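Local structure of NudC domain-containing protein 2 (Mus musculus, 2RH0) at residues C42-S46 against R47-L51; L51-G55 against R56-K60; V85-K88 against T89-A93. The protein may regulate the LIS1/dynein pathway by stabilising LIS1 together with the Hsp90 chaperone. One frame throughout, in Å; residues are numbered along the deposited sequence.

Contact 1 of 3, residues C42-S46 against R47-L51; sequences CGLQS and RHVAL
L44 and V49 meet on one face of an antiparallel beta hairpin, strand 40-44 returning as strand 48-53, within the CS domain of p23/HSP20-like type. CG of L44 sits anti to the carbonyl carbon (chi1 -56°), which, together with CD1 turned anti to CA, carries CD2 across to the next strand, 3.8 Å from V49 CG1. The two side chains meet at a slant instead of lying alongside one another. C42 and L51 form the other non-hydrogen-bonded pair on this face, with CB of C42 4.2 Å from CD1 of L51. The second subunit covers the same face: its I84 packs on C42 and L44, its L101 on V49 and its V82 on L51. Between the two pairs, G43 and A50 are joined through the backbone, G43 N giving a bond of 3.0 Å to A50 O, while the return bond from A50 N to G43 O is weak. A50 O also takes a CA-H...O contact from C42 CA at 3.2 Å. At the turn, Q45 N reaches H48 O at 2.7 Å and approaches nearly end-on to the carbonyl (C=O...N 168°). S46 OG and R47 NE bond beyond the hairpin, to T67 O and L63 O respectively. Q45, bent at chi2, folds its amide back against H48. The amide and imidazole planes stand 51° apart, and the touching atoms are Q45 NE2 and H48 CB, 3.3 Å from each other.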
loop_
_atom_site.group_PDB
_atom_site.type_symbol
_atom_site.label_atom_id
_atom_site.label_comp_id
_atom_site.label_asym_id
_atom_site.label_seq_id
_atom_site.Cartn_x
_atom_site.Cartn_y
_atom_site.Cartn_z
ATOM N N CYS A 42 -18.264 14.253 -5.605
ATOM C CA CYS A 42 -18.237 12.830 -5.368
ATOM C C CYS A 42 -19.620 12.348 -4.957
ATOM O O CYS A 42 -20.197 12.858 -4.009
ATOM C CB CYS A 42 -17.255 12.554 -4.261
ATOM S SG CYS A 42 -16.937 10.816 -3.904
ATOM N N GLY A 43 -20.145 11.389 -5.703
ATOM C CA GLY A 43 -21.426 10.745 -5.396
ATOM C C GLY A 43 -21.153 9.293 -5.037
ATOM O O GLY A 43 -20.514 8.557 -5.802
ATOM N N LEU A 44 -21.612 8.885 -3.869
ATOM C CA LEU A 44 -21.436 7.528 -3.401
ATOM C C LEU A 44 -22.819 6.895 -3.229
ATOM O O LEU A 44 -23.555 7.239 -2.317
ATOM C CB LEU A 44 -20.643 7.512 -2.103
ATOM C CG LEU A 44 -19.259 8.207 -2.189
ATOM C CD1 LEU A 44 -18.559 8.254 -0.825
ATOM C CD2 LEU A 44 -18.351 7.555 -3.263
ATOM N N GLN A 45 -23.206 6.011 -4.146
ATOM C CA GLN A 45 -24.507 5.361 -4.051
ATOM C C GLN A 45 -24.233 3.922 -3.729
ATOM O O GLN A 45 -23.074 3.494 -3.769
ATOM C CB GLN A 45 -25.272 5.473 -5.352
ATOM C CG GLN A 45 -25.585 6.903 -5.729
ATOM C CD GLN A 45 -25.548 7.139 -7.233
ATOM O OE1 GLN A 45 -26.575 7.382 -7.849
ATOM N NE2 GLN A 45 -24.351 7.077 -7.827
ATOM N N SER A 46 -25.293 3.177 -3.425
ATOM C CA SER A 46 -25.138 1.796 -3.011
ATOM C C SER A 46 -24.350 0.933 -4.005
ATOM O O SER A 46 -23.555 0.107 -3.590
ATOM C CB SER A 46 -26.487 1.150 -2.742
ATOM O OG SER A 46 -26.270 -0.181 -2.335
ATOM N N ARG A 47 -24.545 1.164 -5.296
ATOM C CA ARG A 47 -23.912 0.357 -6.311
ATOM C C ARG A 47 -23.199 1.166 -7.384
ATOM O O ARG A 47 -22.765 0.624 -8.389
ATOM C CB ARG A 47 -24.992 -0.535 -6.901
ATOM C CG ARG A 47 -24.520 -1.683 -7.712
ATOM C CD ARG A 47 -23.737 -2.710 -6.931
ATOM N NE ARG A 47 -23.294 -3.755 -7.851
ATOM C CZ ARG A 47 -23.911 -4.918 -8.026
ATOM N NH1 ARG A 47 -25.004 -5.231 -7.316
ATOM N NH2 ARG A 47 -23.407 -5.781 -8.906
ATOM N N HIS A 48 -23.032 2.464 -7.148
ATOM C CA HIS A 48 -22.341 3.364 -8.081
ATOM C C HIS A 48 -21.554 4.406 -7.360
ATOM O O HIS A 48 -21.931 4.843 -6.255
ATOM C CB HIS A 48 -23.360 4.105 -8.916
ATOM C CG HIS A 48 -24.057 3.230 -9.893
ATOM N ND1 HIS A 48 -25.211 2.550 -9.583
ATOM C CD2 HIS A 48 -23.750 2.910 -11.170
ATOM C CE1 HIS A 48 -25.574 1.835 -10.632
ATOM N NE2 HIS A 48 -24.704 2.030 -11.604
ATOM N N VAL A 49 -20.463 4.795 -7.999
ATOM C CA VAL A 49 -19.572 5.834 -7.503
ATOM C C VAL A 49 -19.187 6.747 -8.651
ATOM O O VAL A 49 -19.187 6.323 -9.812
ATOM C CB VAL A 49 -18.271 5.273 -6.836
ATOM C CG1 VAL A 49 -18.624 4.518 -5.545
ATOM C CG2 VAL A 49 -17.453 4.368 -7.814
ATOM N N ALA A 50 -18.838 7.993 -8.306
ATOM C CA ALA A 50 -18.442 9.013 -9.281
ATOM C C ALA A 50 -17.586 10.025 -8.594
ATOM O O ALA A 50 -17.936 10.496 -7.519
ATOM C CB ALA A 50 -19.672 9.708 -9.909
ATOM N N LEU A 51 -16.471 10.365 -9.214
ATOM C CA LEU A 51 -15.552 11.348 -8.667
ATOM C C LEU A 51 -15.024 12.199 -9.794
ATOM O O LEU A 51 -14.533 11.683 -10.797
ATOM C CB LEU A 51 -14.403 10.662 -7.947
ATOM C CG LEU A 51 -13.230 11.508 -7.429
ATOM C CD1 LEU A 51 -13.588 12.487 -6.304
ATOM C CD2 LEU A 51 -12.261 10.547 -6.970
#

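Contact 2 of 3, residues L51-G55 against R56-K60; sequences LAVGG and REILK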
loop_
_atom_site.group_PDB
_atom_site.type_symbol
_atom_site.label_atom_id
_atom_site.label_comp_id
_atom_site.label_asym_id
_atom_site.label_seq_id
_atom_site.Cartn_x
_atom_site.Cartn_y
_atom_site.Cartn_z
ATOM N N LEU A 51 -16.471 10.365 -9.214
ATOM C CA LEU A 51 -15.552 11.348 -8.667
ATOM C C LEU A 51 -15.024 12.199 -9.794
ATOM O O LEU A 51 -14.533 11.683 -10.797
ATOM C CB LEU A 51 -14.403 10.662 -7.947
ATOM C CG LEU A 51 -13.230 11.508 -7.429
ATOM C CD1 LEU A 51 -13.588 12.487 -6.304
ATOM C CD2 LEU A 51 -12.261 10.547 -6.970
ATOM N N ALA A 52 -15.140 13.506 -9.622
ATOM C CA ALA A 52 -14.621 14.494 -10.550
ATOM C C ALA A 52 -13.849 15.490 -9.695
ATOM O O ALA A 52 -14.279 15.803 -8.590
ATOM C CB ALA A 52 -15.731 15.186 -11.285
ATOM N N VAL A 53 -12.662 15.867 -10.178
ATOM C CA VAL A 53 -11.771 16.835 -9.552
ATOM C C VAL A 53 -11.602 18.000 -10.537
ATOM O O VAL A 53 -11.292 17.808 -11.727
ATOM C CB VAL A 53 -10.369 16.268 -9.215
ATOM C CG1 VAL A 53 -9.552 17.320 -8.536
ATOM C CG2 VAL A 53 -10.456 15.059 -8.319
ATOM N N GLY A 54 -11.846 19.213 -10.051
ATOM C CA GLY A 54 -11.791 20.394 -10.900
ATOM C C GLY A 54 -12.565 20.183 -12.184
ATOM O O GLY A 54 -12.075 20.521 -13.251
ATOM N N GLY A 55 -13.757 19.588 -12.087
ATOM C CA GLY A 55 -14.624 19.339 -13.241
ATOM C C GLY A 55 -14.235 18.204 -14.173
ATOM O O GLY A 55 -14.967 17.944 -15.125
ATOM N N ARG A 56 -13.103 17.540 -13.898
ATOM C CA ARG A 56 -12.564 16.429 -14.698
ATOM C C ARG A 56 -12.960 15.091 -14.068
ATOM O O ARG A 56 -12.571 14.815 -12.949
ATOM C CB ARG A 56 -11.031 16.539 -14.717
ATOM C CG ARG A 56 -10.274 15.544 -15.600
ATOM C CD ARG A 56 -8.720 15.853 -15.654
ATOM N NE ARG A 56 -7.919 15.241 -14.568
ATOM C CZ ARG A 56 -7.693 15.765 -13.350
ATOM N NH1 ARG A 56 -8.221 16.939 -12.976
ATOM N NH2 ARG A 56 -6.930 15.094 -12.474
ATOM N N GLU A 57 -13.701 14.251 -14.785
ATOM C CA GLU A 57 -14.139 12.966 -14.238
ATOM C C GLU A 57 -12.946 12.063 -14.121
ATOM O O GLU A 57 -12.239 11.866 -15.108
ATOM C CB GLU A 57 -15.178 12.316 -15.152
ATOM C CG GLU A 57 -15.759 10.997 -14.659
ATOM C CD GLU A 57 -16.578 10.299 -15.747
ATOM O OE1 GLU A 57 -17.570 10.893 -16.245
ATOM O OE2 GLU A 57 -16.210 9.152 -16.119
ATOM N N ILE A 58 -12.703 11.532 -12.920
ATOM C CA ILE A 58 -11.578 10.622 -12.687
ATOM C C ILE A 58 -12.016 9.164 -12.567
ATOM O O ILE A 58 -11.326 8.264 -13.029
ATOM C CB ILE A 58 -10.825 10.962 -11.402
ATOM C CG1 ILE A 58 -10.514 12.445 -11.309
ATOM C CG2 ILE A 58 -9.569 10.166 -11.336
ATOM C CD1 ILE A 58 -9.856 12.992 -12.518
ATOM N N LEU A 59 -13.181 8.935 -11.967
ATOM C CA LEU A 59 -13.664 7.611 -11.744
ATOM C C LEU A 59 -15.177 7.630 -11.745
ATOM O O LEU A 59 -15.786 8.515 -11.190
ATOM C CB LEU A 59 -13.139 7.134 -10.398
ATOM C CG LEU A 59 -13.839 6.002 -9.691
ATOM C CD1 LEU A 59 -13.680 4.695 -10.477
ATOM C CD2 LEU A 59 -13.236 5.897 -8.307
ATOM N N LYS A 60 -15.789 6.650 -12.381
ATOM C CA LYS A 60 -17.239 6.607 -12.453
ATOM C C LYS A 60 -17.623 5.238 -12.905
ATOM O O LYS A 60 -17.129 4.781 -13.933
ATOM C CB LYS A 60 -17.748 7.595 -13.494
ATOM C CG LYS A 60 -19.283 7.685 -13.573
ATOM C CD LYS A 60 -19.707 8.522 -14.755
ATOM C CE LYS A 60 -21.042 9.214 -14.521
ATOM N NZ LYS A 60 -22.074 8.334 -13.922
#
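V53 and I58 each place a branch anti to the carbonyl carbon, CG2 in V53 and CG1 in I58 (chi1 -48°), and these two carbons meet 4.0 Å apart. R56 runs extended as far as CD, then bends at chi3 (87°), folding its guanidinium back so that I58 CD1 lies 3.3 Å above one face, toward the rim. NH1 of R56 also passes near V53 O, but the angle is too poor for a hydrogen bond. The frame beneath is a hairpin closed by a type I' turn from V53 to R56, with G54 and G55 at its corners, both at positive phi. V53 and R56 are bonded both ways: V53 N gives to R56 O at 3.0 Å, and R56 N to V53 O at 2.8 Å, the latter donor standing well above the carbonyl plane. Further along comes a classic beta bulge, where I58 and L59 together face L51. L51 O is gripped by two donors, I58 N at 2.8 Å and L59 N at 3.3 Å, the second arriving on a lone pair; L51 N in turn bonds L59 O at 2.8 Å. A52, across from E57, marks the shift in register. The hairpin holds the middle and one outer strand of the sheet 40-44, 48-53, 56-62: V53 and L51 pack on I40 of strand 40-44, while L51, I58 and L59 lie against V29 and I27 of strand 24-30.

Contact 3 of 3, residues V85-K88 against T89-A93; sequences VLTK and TKRDA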
loop_
_atom_site.group_PDB
_atom_site.type_symbol
_atom_site.label_atom_id
_atom_site.label_comp_id
_atom_site.label_asym_id
_atom_site.label_seq_id
_atom_site.Cartn_x
_atom_site.Cartn_y
_atom_site.Cartn_z
ATOM N N VAL A 85 14.396 4.348 -1.855
ATOM C CA VAL A 85 14.533 3.051 -2.520
ATOM C C VAL A 85 15.990 2.581 -2.385
ATOM O O VAL A 85 16.914 3.292 -2.795
ATOM C CB VAL A 85 14.114 3.101 -3.989
ATOM C CG1 VAL A 85 14.116 1.719 -4.594
ATOM C CG2 VAL A 85 12.695 3.715 -4.158
ATOM N N LEU A 86 16.144 1.403 -1.776
ATOM C CA LEU A 86 17.413 0.776 -1.544
ATOM C C LEU A 86 17.528 -0.478 -2.383
ATOM O O LEU A 86 16.551 -1.113 -2.632
ATOM C CB LEU A 86 17.489 0.395 -0.072
ATOM C CG LEU A 86 17.249 1.573 0.865
ATOM C CD1 LEU A 86 17.482 1.017 2.248
ATOM C CD2 LEU A 86 18.168 2.757 0.509
ATOM N N THR A 87 18.739 -0.800 -2.811
ATOM C CA THR A 87 18.995 -1.969 -3.619
ATOM C C THR A 87 19.639 -3.014 -2.743
ATOM O O THR A 87 20.715 -2.778 -2.210
ATOM C CB THR A 87 19.916 -1.632 -4.831
ATOM O OG1 THR A 87 19.212 -0.728 -5.706
ATOM C CG2 THR A 87 20.300 -2.914 -5.598
ATOM N N LYS A 88 18.962 -4.153 -2.575
ATOM C CA LYS A 88 19.497 -5.246 -1.752
ATOM C C LYS A 88 20.827 -5.761 -2.334
ATOM O O LYS A 88 20.937 -5.905 -3.532
ATOM C CB LYS A 88 18.506 -6.413 -1.709
ATOM C CG LYS A 88 17.148 -6.127 -1.006
ATOM C CD LYS A 88 16.278 -7.356 -1.072
ATOM C CE LYS A 88 14.907 -7.121 -0.435
ATOM N NZ LYS A 88 14.013 -8.347 -0.553
ATOM N N THR A 89 21.819 -6.050 -1.491
ATOM C CA THR A 89 23.032 -6.684 -1.957
ATOM C C THR A 89 22.699 -8.133 -2.389
ATOM O O THR A 89 23.158 -8.596 -3.428
ATOM C CB THR A 89 24.097 -6.694 -0.855
ATOM O OG1 THR A 89 24.405 -5.350 -0.447
ATOM C CG2 THR A 89 25.376 -7.383 -1.333
ATOM N N LYS A 90 21.875 -8.821 -1.598
ATOM C CA LYS A 90 21.435 -10.219 -1.864
ATOM C C LYS A 90 19.942 -10.207 -2.265
ATOM O O LYS A 90 19.091 -9.755 -1.478
ATOM C CB LYS A 90 21.652 -11.080 -0.609
ATOM C CG LYS A 90 23.127 -11.212 -0.180
ATOM C CD LYS A 90 23.266 -11.611 1.277
ATOM C CE LYS A 90 23.184 -10.406 2.231
ATOM N NZ LYS A 90 24.458 -9.663 2.464
ATOM N N ARG A 91 19.635 -10.696 -3.468
ATOM C CA ARG A 91 18.303 -10.534 -4.084
ATOM C C ARG A 91 17.548 -11.846 -4.426
ATOM O O ARG A 91 16.852 -11.917 -5.431
ATOM C CB ARG A 91 18.475 -9.693 -5.362
ATOM C CG ARG A 91 19.008 -8.326 -5.077
ATOM C CD ARG A 91 19.453 -7.535 -6.290
ATOM N NE ARG A 91 20.805 -7.076 -5.974
ATOM C CZ ARG A 91 21.891 -7.206 -6.736
ATOM N NH1 ARG A 91 21.802 -7.678 -7.971
ATOM N NH2 ARG A 91 23.075 -6.781 -6.284
ATOM N N ASP A 92 17.697 -12.878 -3.601
ATOM C CA ASP A 92 16.974 -14.142 -3.784
ATOM C C ASP A 92 15.625 -14.062 -3.037
ATOM O O ASP A 92 15.467 -13.211 -2.139
ATOM C CB ASP A 92 17.796 -15.304 -3.212
ATOM C CG ASP A 92 19.200 -15.391 -3.816
ATOM O OD1 ASP A 92 19.362 -15.102 -5.035
ATOM O OD2 ASP A 92 20.139 -15.761 -3.064
ATOM N N ALA A 93 14.672 -14.942 -3.358
ATOM C CA ALA A 93 13.425 -15.000 -2.558
ATOM C C ALA A 93 13.737 -15.371 -1.086
ATOM O O ALA A 93 12.938 -15.075 -0.181
ATOM C CB ALA A 93 12.373 -15.955 -3.172
HETATM O O HOH W 1 15.182 -10.608 -2.193
#
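K88 and R91 meet where strand 81-87 gives way to a loop, and the arginine side chain holds the carbonyl three residues earlier. T89 leads into the loop, its OG1 bonding S66 OG of the second subunit. K90 turns its NZ to the same S66 OG of the second subunit, a hydrogen bond, while its backbone O comes within 3.4 Å of K88 CB. R91 does the work: with chi1 at -62° and a bend at chi3, its chain loops back until NE lies 2.7 Å from K88 O. That bond is nearly straight (173° at the hydrogen), and the oxygen sits at the edge of the guanidinium, close to its plane. CG of R91 meets K88 CB at 3.9 Å, and T87 CG2 stands 4.2 Å from R91 NE. A leucine in place of R91 has no N-H to offer K88 O, and the loop would probably be freer to swing away from the strand. D92 contributes through its backbone: a water 3.0 Å from K88 NZ also lies 2.6 Å from D92 O and probably bridges the two. The extended K88 chain also carries NZ to N95 O of its own chain and to T21 O and Q20 OE1 of the second subunit, linking the two. With the buried ammonium facing neutral oxygens among these partners, its charge is probably eased largely by hydrogen bonds.

Overall arrangement
Contacts 1 and 2 are successive hairpins of one three-stranded sheet: they share L51 and strand 48-53, their centres are 12 Å apart, and they touch where A50 CB comes 4.2 Å from K60 CG. Contact 3 lies on the other side of the chain's centre, its centre about 42 Å from that of contact 1 and 39 Å from that of contact 2; the nearest atoms are about 26 and 24 Å away. Across the dimer the two regions come together: T89 of contact 3 meets S66 and T67 of the second subunit, and within a chain T67 is the partner of S46 in contact 1. V82 and I84 of the second subunit, on its strand 81-87, pack on contact 1, V82 on the L51 it shares with contact 2, while residues 85-87 continue a sheet across the interface, consistent with an exchange of strands between subunits.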